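Local coordinates for RNA methyltransferase, TrmH family (Porphyromonas gingivalis, PDB 2I6D), which probably methylates RNA, as a putative methyltransferase of the knotted TrmH (SpoU) family within the SAM-binding SPOUT superfamily, at residues G176-G181 and P193-T198. Numbering follows the deposited sequence.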
loop_
_atom_site.group_PDB
_atom_site.type_symbol
_atom_site.label_atom_id
_atom_site.label_comp_id
_atom_site.label_asym_id
_atom_site.label_seq_id
_atom_site.Cartn_x
_atom_site.Cartn_y
_atom_site.Cartn_z
ATOM N N GLY A 176 10.324 21.647 -9.155
ATOM C CA GLY A 176 11.026 22.131 -7.975
ATOM C C GLY A 176 10.646 21.366 -6.713
ATOM O O GLY A 176 10.970 21.797 -5.607
ATOM N N ILE A 177 9.953 20.243 -6.874
ATOM C CA ILE A 177 9.764 19.290 -5.748
ATOM C C ILE A 177 11.032 18.455 -5.547
ATOM O O ILE A 177 11.518 17.809 -6.496
ATOM C CB ILE A 177 8.542 18.401 -5.951
ATOM C CG1 ILE A 177 7.291 19.287 -5.996
ATOM C CG2 ILE A 177 8.458 17.257 -4.852
ATOM C CD1 ILE A 177 6.109 18.592 -6.453
ATOM N N PRO A 178 11.611 18.512 -4.330
ATOM C CA PRO A 178 12.829 17.777 -4.064
ATOM C C PRO A 178 12.581 16.269 -4.097
ATOM O O PRO A 178 11.543 15.784 -3.614
ATOM C CB PRO A 178 13.200 18.196 -2.621
ATOM C CG PRO A 178 11.919 18.711 -2.038
ATOM C CD PRO A 178 11.145 19.286 -3.163
ATOM N N VAL A 179 13.537 15.553 -4.658
ATOM C CA VAL A 179 13.455 14.118 -4.781
ATOM C C VAL A 179 14.599 13.483 -4.006
ATOM O O VAL A 179 15.761 13.528 -4.422
ATOM C CB VAL A 179 13.465 13.650 -6.264
ATOM C CG1 VAL A 179 13.277 12.137 -6.332
ATOM C CG2 VAL A 179 12.370 14.367 -7.068
ATOM N N TYR A 180 14.258 12.899 -2.874
ATOM C CA TYR A 180 15.233 12.262 -2.001
ATOM C C TYR A 180 15.261 10.773 -2.308
ATOM O O TYR A 180 14.267 10.204 -2.793
ATOM C CB TYR A 180 14.821 12.472 -0.538
ATOM C CG TYR A 180 14.879 13.907 -0.130
ATOM C CD1 TYR A 180 13.774 14.742 -0.288
ATOM C CD2 TYR A 180 16.039 14.435 0.432
ATOM C CE1 TYR A 180 13.832 16.071 0.086
ATOM C CE2 TYR A 180 16.108 15.754 0.818
ATOM C CZ TYR A 180 14.996 16.568 0.642
ATOM O OH TYR A 180 15.053 17.896 1.002
ATOM N N GLY A 181 16.407 10.157 -2.066
ATOM C CA GLY A 181 16.570 8.713 -2.258
ATOM C C GLY A 181 17.424 8.117 -1.167
ATOM O O GLY A 181 18.403 8.738 -0.721
ATOM N N PRO A 193 19.305 18.917 5.785
ATOM C CA PRO A 193 18.152 19.691 6.238
ATOM C C PRO A 193 16.963 19.143 5.471
ATOM O O PRO A 193 17.065 18.922 4.269
ATOM C CB PRO A 193 18.468 21.140 5.810
ATOM C CG PRO A 193 19.834 21.093 5.139
ATOM C CD PRO A 193 20.142 19.659 4.824
ATOM N N LEU A 194 15.870 18.876 6.151
ATOM C CA LEU A 194 14.712 18.287 5.499
ATOM C C LEU A 194 13.550 19.273 5.524
ATOM O O LEU A 194 13.469 20.119 6.433
ATOM C CB LEU A 194 14.298 17.010 6.259
ATOM C CG LEU A 194 15.294 15.838 6.363
ATOM C CD1 LEU A 194 14.777 14.702 7.255
ATOM C CD2 LEU A 194 15.669 15.347 4.956
ATOM N N PRO A 195 12.623 19.155 4.548
ATOM C CA PRO A 195 11.420 19.973 4.646
ATOM C C PRO A 195 10.500 19.422 5.715
ATOM O O PRO A 195 10.645 18.264 6.122
ATOM C CB PRO A 195 10.763 19.820 3.253
ATOM C CG PRO A 195 11.716 19.068 2.408
ATOM C CD PRO A 195 12.606 18.315 3.337
ATOM N N ASN A 196 9.566 20.244 6.190
ATOM C CA ASN A 196 8.553 19.747 7.131
ATOM C C ASN A 196 7.754 18.640 6.453
ATOM O O ASN A 196 7.605 18.635 5.235
ATOM C CB ASN A 196 7.607 20.884 7.542
ATOM C CG ASN A 196 6.620 20.474 8.637
ATOM O OD1 ASN A 196 5.599 19.822 8.382
ATOM N ND2 ASN A 196 6.908 20.890 9.862
ATOM N N PHE A 197 7.211 17.734 7.258
ATOM C CA PHE A 197 6.380 16.634 6.766
ATOM C C PHE A 197 5.244 17.079 5.833
ATOM O O PHE A 197 4.880 16.353 4.891
ATOM C CB PHE A 197 5.781 15.890 7.962
ATOM C CG PHE A 197 5.634 14.428 7.742
ATOM C CD1 PHE A 197 6.616 13.559 8.195
ATOM C CD2 PHE A 197 4.512 13.905 7.097
ATOM C CE1 PHE A 197 6.489 12.181 8.027
ATOM C CE2 PHE A 197 4.383 12.524 6.896
ATOM C CZ PHE A 197 5.384 11.667 7.367
ATOM N N THR A 198 4.690 18.263 6.075
ATOM C CA THR A 198 3.575 18.755 5.256
ATOM C C THR A 198 4.001 19.404 3.949
ATOM O O THR A 198 3.151 19.750 3.116
ATOM C CB THR A 198 2.757 19.791 6.012
ATOM O OG1 THR A 198 3.631 20.835 6.444
ATOM C CG2 THR A 198 2.073 19.156 7.199
HETATM O O HOH W 1 18.399 18.057 1.881
#
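Tyr-180 and Pro-195 meet tip to tip. The phenol OH lies 3.4 Å from Pro-195 CD, with Pro-195 CG a little farther off. Tyr-180 CZ is 4.0 Å from the same CD. Pro-195 CD thus lies obliquely to the tyrosine ring, at its hydroxyl end. Leu-194 adds one methyl group. Its CD2 is 4.2 Å from Tyr-180 CE2, across CZ from CE1, the ring carbon that nears Pro-195 CD. Pro-178 contributes a looser apolar touch, CG to CG with Pro-195. The CB of Tyr-180 points toward 193-198, and its CG stands anti to the carbonyl carbon (chi1 -66°), beside the backbone N.

The polar link is indirect. A water donates to Pro-193 O at 2.9 Å and lies in the plane of the Tyr-180 ring, at its edge. Its bond to Tyr-180 OH is weak, at 3.5 Å.

Within 193-198, Asn-196 OD1 accepts two bonds from Thr-198. The backbone N arrives in the carbonyl plane on a lone pair, nearly straight (175°). The hydroxyl OG1 sits above that plane. Asn-196 ND2 is held by the C-terminal carboxylate of Ser-257.

Elsewhere, Trp-253 of helix 242-255 makes an edge-to-face contact with the Tyr-180 ring, and strand 201-206 pairs with the backbone of Pro-178 and Tyr-180.

The Asn-196 bond to Thr-198 N forms an Asx turn. The contact itself is surface packing in the parallel sheet region of the SpoU methylase domain: the loop between strands 187-188 and 201-206 meets Pro-178, just before strand 179-182, and Tyr-180 within it.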